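Local coordinates for protein alpha-glucosidase (Pseudoalteromonas sp. K8, PDB 5HQA) that hydrolyses alpha-glucosides as a chloride-activated glycoside hydrolase of family 97, binding acarbose in a pocket that holds a calcium ion, at residues A46-F52 with Q93-Y97; A237-N242 with I558-V564; V258-K262 with A427-S432. The contacts are given in a common frame with arbitrary orientation. Numbering follows the deposited sequence.

Interaction 1: residues A46-F52 with Q93-Y97; sequences APFSNSF and QGGTY
Residues 46-52 run as an irregular loop across the start of a strand, and they meet it mainly through two phenylalanine rings. On the strand side, Gln93 opens in a left-handed helical conformation (phi/psi 51/42), with its CA 6.0 Å from that of Ala46. Its OE1 approaches Ala46 CB at 3.8 Å, while a water lies between two carbonyls, 3.0 Å from Gln93 O and 2.7 Å from Pro47 O. Gly95 is fully extended (168/-178), and a beta carbon here would run into Phe48 CE1. Separately, Phe52 CE2 comes to 3.4 Å from Gly95 O. This is part of a beta-sandwich in the N-terminal, galactose-mutarotase-like part of the enzyme: the loop crosses between two sheets, linking strand 30-42 of one to strand 53-67 of the other, and its rings pack on strand 95-104. Thr96 points its CB away, its OG1 hydrogen-bonded to Phe87 O, and its O lies 3.9 Å from Phe48 CE2. Tyr97, chi1 p, completes an aromatic cluster with Phe48 and Phe52, both chi1 m. Its ring is nearly parallel to that of Phe48 (11°) but slid aside, centroids 5.8 Å apart, and lies obliquely to Phe52 at 5.2 Å and 53°. A second water lies 2.7 Å from Tyr97 OH and 2.8 Å from Ser49 O.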
# COMPACT_ATOMS: atom_id res chain seq x y z
N ALA A 46 19.40 8.21 29.95
CA ALA A 46 20.13 6.95 30.06
C ALA A 46 19.41 5.86 29.27
O ALA A 46 18.18 5.89 29.13
CB ALA A 46 20.26 6.54 31.53
N PRO A 47 20.14 4.87 28.74
CA PRO A 47 19.52 3.90 27.83
C PRO A 47 18.59 2.92 28.54
O PRO A 47 18.73 2.63 29.74
CB PRO A 47 20.72 3.17 27.22
CG PRO A 47 21.80 3.31 28.23
CD PRO A 47 21.60 4.68 28.83
N PHE A 48 17.62 2.40 27.79
CA PHE A 48 16.82 1.25 28.21
C PHE A 48 17.40 0.05 27.47
O PHE A 48 16.95 -0.33 26.39
CB PHE A 48 15.34 1.43 27.87
CG PHE A 48 14.60 2.36 28.80
CD1 PHE A 48 15.26 3.03 29.82
CD2 PHE A 48 13.24 2.55 28.65
CE1 PHE A 48 14.57 3.88 30.67
CE2 PHE A 48 12.55 3.39 29.51
CZ PHE A 48 13.21 4.06 30.52
N SER A 49 18.45 -0.54 28.05
CA SER A 49 19.12 -1.64 27.38
C SER A 49 19.36 -2.80 28.33
O SER A 49 18.45 -3.59 28.60
CB SER A 49 20.44 -1.16 26.75
OG SER A 49 21.30 -0.57 27.71
N ASN A 50 20.58 -2.93 28.86
CA ASN A 50 20.88 -4.08 29.69
C ASN A 50 20.35 -3.90 31.12
O ASN A 50 19.97 -2.81 31.55
CB ASN A 50 22.39 -4.33 29.70
CG ASN A 50 23.18 -3.07 29.89
OD1 ASN A 50 23.65 -2.47 28.93
ND2 ASN A 50 23.30 -2.64 31.14
N SER A 51 20.31 -5.02 31.85
CA SER A 51 19.99 -5.09 33.27
C SER A 51 18.50 -4.89 33.57
O SER A 51 18.13 -4.73 34.75
CB SER A 51 20.80 -4.09 34.10
OG SER A 51 22.18 -4.20 33.79
N PHE A 52 17.64 -4.89 32.56
CA PHE A 52 16.21 -4.91 32.79
C PHE A 52 15.75 -6.35 33.01
O PHE A 52 16.13 -7.25 32.25
CB PHE A 52 15.47 -4.29 31.60
CG PHE A 52 15.45 -2.78 31.63
CD1 PHE A 52 16.56 -2.05 31.23
CD2 PHE A 52 14.32 -2.10 32.06
CE1 PHE A 52 16.54 -0.66 31.26
CE2 PHE A 52 14.29 -0.71 32.08
CZ PHE A 52 15.41 0.01 31.69
N GLN A 93 20.19 5.11 37.13
CA GLN A 93 19.87 4.96 35.71
C GLN A 93 18.95 3.77 35.50
O GLN A 93 19.13 2.96 34.58
CB GLN A 93 21.15 4.83 34.88
CG GLN A 93 22.13 5.95 35.17
CD GLN A 93 23.33 5.87 34.28
OE1 GLN A 93 23.31 5.19 33.25
NE2 GLN A 93 24.40 6.56 34.66
N GLY A 94 17.97 3.64 36.39
CA GLY A 94 16.95 2.62 36.29
C GLY A 94 15.75 3.12 35.50
O GLY A 94 15.73 4.22 34.95
N GLY A 95 14.73 2.27 35.45
CA GLY A 95 13.54 2.61 34.71
C GLY A 95 12.66 1.39 34.55
O GLY A 95 12.95 0.30 35.06
N THR A 96 11.56 1.60 33.84
CA THR A 96 10.65 0.50 33.58
C THR A 96 9.96 0.74 32.25
O THR A 96 9.74 1.89 31.84
CB THR A 96 9.62 0.34 34.71
OG1 THR A 96 8.81 -0.82 34.46
CG2 THR A 96 8.72 1.57 34.81
N TYR A 97 9.67 -0.35 31.56
CA TYR A 97 8.87 -0.30 30.35
C TYR A 97 8.23 -1.66 30.17
O TYR A 97 8.65 -2.65 30.78
CB TYR A 97 9.69 0.10 29.12
CG TYR A 97 10.68 -0.93 28.62
CD1 TYR A 97 12.00 -0.93 29.08
CD2 TYR A 97 10.32 -1.87 27.66
CE1 TYR A 97 12.92 -1.86 28.60
CE2 TYR A 97 11.23 -2.80 27.18
CZ TYR A 97 12.53 -2.78 27.65
OH TYR A 97 13.43 -3.70 27.17
O HOH W 1 20.29 2.52 31.88
O HOH W 2 16.05 -3.05 27.22

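Interaction 2: residues A237-N242 with I558-V564; sequences AVDLVN and IALDGAV
The short helix 237-241 of the N-terminal region sits in the corner that an edge strand of the C-terminal antiparallel sheet turns at Asp561. The helix and strand 558-560 run nearly antiparallel (170°), with axes 8.1 Å apart; Val238 lies opposite Ala559 (CA-CA 5.8 Å) and Ala237 opposite Ala563 (5.9 Å). The main bump is Val238, chi1 m: its CG1 enters the corner, 3.5 Å from Asp561 C and 3.8 Å from both Gly562 N and Ala559 CB. At Gly562 (phi/psi 160/170) a CB would jam against the carbonyl O of Asp561, which calls for glycine. Ala559 CB pushes against the helix, 3.6 Å from Val241 CG1 (chi1 t). Ala237 CB rests 4.1 Å from Val564 CG2, and Phe480 touches both residues. The chain then leads into the magnesium-binding Gly565 and Asp566, the side chain of Ala563 lying about 8 Å from the ion. A water accepts from Val238 N at 3.1 Å and donates to Gly562 O at 2.8 Å. Just past the helix, Asn242 (chi1 m) uses its amide like an extra strand edge: Ala559 N donates to Asn242 OD1 at 2.8 Å, and Asn242 ND2 to Ala559 O at 3.2 Å.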
# COMPACT_ATOMS: atom_id res chain seq x y z
N ALA A 237 3.13 -18.80 0.76
CA ALA A 237 3.17 -17.38 0.42
C ALA A 237 1.79 -16.73 0.57
O ALA A 237 1.67 -15.63 1.13
CB ALA A 237 3.71 -17.20 -0.99
N VAL A 238 0.73 -17.41 0.11
CA VAL A 238 -0.59 -16.78 0.20
C VAL A 238 -1.07 -16.65 1.64
O VAL A 238 -2.00 -15.87 1.91
CB VAL A 238 -1.66 -17.54 -0.62
CG1 VAL A 238 -1.35 -17.44 -2.11
CG2 VAL A 238 -1.79 -18.99 -0.17
N ASP A 239 -0.47 -17.38 2.59
CA ASP A 239 -0.86 -17.17 3.99
C ASP A 239 -0.46 -15.79 4.47
O ASP A 239 -1.10 -15.24 5.37
CB ASP A 239 -0.25 -18.24 4.89
CG ASP A 239 -0.79 -19.63 4.60
OD1 ASP A 239 -1.92 -19.74 4.07
OD2 ASP A 239 -0.09 -20.61 4.92
N LEU A 240 0.60 -15.21 3.90
CA LEU A 240 0.92 -13.82 4.19
C LEU A 240 -0.16 -12.90 3.67
O LEU A 240 -0.57 -11.95 4.34
CB LEU A 240 2.27 -13.43 3.56
CG LEU A 240 3.51 -14.25 3.91
CD1 LEU A 240 4.72 -13.68 3.18
CD2 LEU A 240 3.73 -14.26 5.39
N VAL A 241 -0.62 -13.16 2.44
CA VAL A 241 -1.59 -12.28 1.80
C VAL A 241 -2.92 -12.28 2.55
O VAL A 241 -3.51 -11.22 2.79
CB VAL A 241 -1.76 -12.70 0.33
CG1 VAL A 241 -2.89 -11.93 -0.31
CG2 VAL A 241 -0.45 -12.49 -0.45
N ASN A 242 -3.40 -13.46 2.95
CA ASN A 242 -4.74 -13.60 3.50
C ASN A 242 -4.86 -13.20 4.97
O ASN A 242 -5.88 -13.47 5.59
CB ASN A 242 -5.22 -15.04 3.30
CG ASN A 242 -5.46 -15.35 1.85
OD1 ASN A 242 -5.92 -14.49 1.09
ND2 ASN A 242 -5.13 -16.57 1.43
N ILE A 558 -9.74 -13.77 -1.30
CA ILE A 558 -8.94 -14.96 -1.03
C ILE A 558 -7.83 -15.05 -2.07
O ILE A 558 -8.12 -15.21 -3.26
CB ILE A 558 -9.75 -16.27 -1.08
CG1 ILE A 558 -11.09 -16.13 -0.35
CG2 ILE A 558 -8.92 -17.42 -0.51
CD1 ILE A 558 -12.10 -17.19 -0.73
N ALA A 559 -6.58 -15.00 -1.63
CA ALA A 559 -5.48 -15.38 -2.50
C ALA A 559 -5.46 -16.91 -2.56
O ALA A 559 -5.18 -17.57 -1.56
CB ALA A 559 -4.15 -14.82 -2.00
N LEU A 560 -5.80 -17.46 -3.73
CA LEU A 560 -5.99 -18.90 -3.87
C LEU A 560 -4.67 -19.65 -4.01
O LEU A 560 -4.56 -20.79 -3.55
CB LEU A 560 -6.86 -19.21 -5.08
CG LEU A 560 -8.28 -18.66 -5.05
CD1 LEU A 560 -8.97 -18.92 -6.38
CD2 LEU A 560 -9.04 -19.32 -3.92
N ASP A 561 -3.69 -19.04 -4.65
CA ASP A 561 -2.43 -19.72 -4.95
C ASP A 561 -1.43 -18.65 -5.38
O ASP A 561 -1.82 -17.53 -5.71
CB ASP A 561 -2.63 -20.77 -6.05
CG ASP A 561 -1.46 -21.72 -6.18
OD1 ASP A 561 -1.45 -22.50 -7.15
OD2 ASP A 561 -0.54 -21.69 -5.31
N GLY A 562 -0.16 -19.00 -5.33
CA GLY A 562 0.85 -18.04 -5.75
C GLY A 562 2.21 -18.39 -5.19
O GLY A 562 2.36 -19.27 -4.34
N ALA A 563 3.21 -17.68 -5.70
CA ALA A 563 4.59 -17.81 -5.25
C ALA A 563 5.26 -16.47 -5.50
O ALA A 563 5.06 -15.87 -6.56
CB ALA A 563 5.32 -18.94 -5.98
N VAL A 564 6.06 -16.01 -4.53
CA VAL A 564 6.59 -14.66 -4.62
C VAL A 564 7.44 -14.51 -5.87
O VAL A 564 8.35 -15.32 -6.13
CB VAL A 564 7.41 -14.31 -3.37
CG1 VAL A 564 7.87 -12.84 -3.45
CG2 VAL A 564 6.62 -14.59 -2.10
O HOH W 3 1.22 -19.76 -1.82

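Interaction 3: residues V258-K262 with A427-S432; sequences VSWVK and AKHKIS. With FMT (formic acid), chain L.
Residues 258-262 open with a type I beta turn from Val258 to Val261, closed by Val261 N donating to Val258 O at 3.0 Å. Ser259 and Trp260 take positions i+1 and i+2, Ser259 OG bonded to Asp257. Trp260 dominates the contact; chi1 p and chi2 -91° stand its indole against the end of helix 413-428. That helix finishes in a Schellman motif with Lys430 as C-prime residue (phi/psi 54/44): Lys430 N donates to Ala427 O at 3.0 Å and Ile431 N to Ala426 O. The capping turn sets Lys430 CA in a CH-pi contact, 3.6 Å from the centroid of the six-membered ring, with Lys430 C 3.3 Å from Trp260 CZ3. The lysine chain, extended at chi2 and chi3 and bent at chi4 (-31°), places Lys430 NZ 4.2 Å from the centroid of the five-membered ring of Trp260, an off-centre cation-pi pair. Trp260 CH2 reaches Ala427 CA at 3.9 Å, while Trp260 NE1 donates to O2 of a formic acid molecule at 3.1 Å, probably a crystallisation additive. A water donating to Trp260 O lies 2.9 Å from both that atom and Ser432 OG. Val261 CG2 meets Ser432 OG at 3.5 Å. In the TIM-barrel-like catalytic region, the turn precedes strand 264-269 and packs where helix 413-428 passes into parallel strand 432-435, with Ile452 of strand 451-454 touching both Val261 and Ser432.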
# COMPACT_ATOMS: atom_id res chain seq x y z
N VAL A 258 -18.68 7.49 7.81
CA VAL A 258 -17.79 7.74 6.68
C VAL A 258 -18.45 7.26 5.39
O VAL A 258 -17.77 6.87 4.43
CB VAL A 258 -16.41 7.08 6.89
CG1 VAL A 258 -15.67 7.78 8.03
CG2 VAL A 258 -16.55 5.61 7.19
N SER A 259 -19.78 7.34 5.34
CA SER A 259 -20.49 6.99 4.12
C SER A 259 -20.15 7.93 2.97
O SER A 259 -20.43 7.60 1.81
CB SER A 259 -22.00 6.98 4.38
OG SER A 259 -22.44 8.25 4.82
N TRP A 260 -19.54 9.08 3.25
CA TRP A 260 -19.10 10.01 2.22
C TRP A 260 -17.81 9.59 1.52
O TRP A 260 -17.39 10.25 0.57
CB TRP A 260 -18.91 11.41 2.82
CG TRP A 260 -18.08 11.44 4.08
CD1 TRP A 260 -18.54 11.34 5.37
CD2 TRP A 260 -16.66 11.60 4.18
NE1 TRP A 260 -17.49 11.43 6.25
CE2 TRP A 260 -16.33 11.58 5.55
CE3 TRP A 260 -15.64 11.74 3.23
CZ2 TRP A 260 -15.01 11.72 6.00
CZ3 TRP A 260 -14.33 11.87 3.68
CH2 TRP A 260 -14.03 11.86 5.05
N VAL A 261 -17.17 8.52 1.99
CA VAL A 261 -16.04 7.91 1.30
C VAL A 261 -16.60 6.87 0.33
O VAL A 261 -17.26 5.92 0.75
CB VAL A 261 -15.06 7.27 2.30
CG1 VAL A 261 -13.91 6.63 1.55
CG2 VAL A 261 -14.55 8.30 3.30
N LYS A 262 -16.34 7.07 -0.96
CA LYS A 262 -16.98 6.29 -2.03
C LYS A 262 -15.95 5.51 -2.84
O LYS A 262 -15.26 6.10 -3.69
CB LYS A 262 -17.78 7.19 -2.96
CG LYS A 262 -18.87 8.04 -2.29
CD LYS A 262 -19.96 7.19 -1.64
CE LYS A 262 -21.28 7.95 -1.58
NZ LYS A 262 -21.07 9.42 -1.53
N ALA A 427 -10.52 15.23 6.01
CA ALA A 427 -11.73 14.61 6.54
C ALA A 427 -12.73 15.65 7.04
O ALA A 427 -13.94 15.44 6.94
CB ALA A 427 -11.39 13.64 7.66
N LYS A 428 -12.24 16.78 7.57
CA LYS A 428 -13.17 17.83 7.98
C LYS A 428 -13.93 18.42 6.80
O LYS A 428 -14.98 19.04 7.01
CB LYS A 428 -12.42 18.95 8.71
CG LYS A 428 -11.82 18.52 10.04
CD LYS A 428 -11.11 19.69 10.71
CE LYS A 428 -10.69 19.33 12.13
NZ LYS A 428 -9.85 18.10 12.18
N HIS A 429 -13.42 18.26 5.58
CA HIS A 429 -14.08 18.72 4.36
C HIS A 429 -14.79 17.60 3.62
O HIS A 429 -15.23 17.80 2.48
CB HIS A 429 -13.06 19.40 3.44
CG HIS A 429 -12.40 20.59 4.05
ND1 HIS A 429 -11.34 20.48 4.92
CD2 HIS A 429 -12.67 21.91 3.95
CE1 HIS A 429 -10.97 21.69 5.32
NE2 HIS A 429 -11.76 22.57 4.73
N LYS A 430 -14.90 16.42 4.24
CA LYS A 430 -15.42 15.21 3.61
C LYS A 430 -14.67 14.90 2.31
O LYS A 430 -15.26 14.53 1.29
CB LYS A 430 -16.93 15.31 3.38
CG LYS A 430 -17.71 15.30 4.71
CD LYS A 430 -19.22 15.31 4.50
CE LYS A 430 -19.96 15.41 5.84
NZ LYS A 430 -19.20 14.76 6.93
N ILE A 431 -13.34 15.01 2.37
CA ILE A 431 -12.46 14.71 1.25
C ILE A 431 -11.60 13.50 1.62
O ILE A 431 -11.06 13.43 2.73
CB ILE A 431 -11.59 15.93 0.88
CG1 ILE A 431 -12.48 17.03 0.29
CG2 ILE A 431 -10.45 15.53 -0.06
CD1 ILE A 431 -11.76 18.33 0.04
N SER A 432 -11.48 12.55 0.69
CA SER A 432 -10.60 11.40 0.81
C SER A 432 -9.30 11.64 0.06
O SER A 432 -9.27 12.38 -0.93
CB SER A 432 -11.28 10.14 0.26
OG SER A 432 -12.43 9.84 1.04
C FMT L . -16.75 13.14 9.48
O1 FMT L . -15.78 13.87 9.27
O2 FMT L . -16.79 11.94 9.20
O HOH W 4 -14.68 11.21 -0.07

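The three contacts are spread over the three regions of one chain. Interaction 1 closes first, wholly inside the N-terminal beta-sandwich and far out on its rim, with its centre about 41 Å from that of interaction 2 and about 44 Å from that of interaction 3. Interaction 2 joins the helix after strand 224-234 of that sandwich to the C-terminal antiparallel sheet, spanning 315 residues. Interaction 3 is nested inside this loop, within the catalytic barrel, and its centre lies about 32 Å from that of interaction 2. None of them touch. The 237-242 to 558-564 contact brings together the two regions flanking the barrel in sequence, while the other two each tie elements within one region.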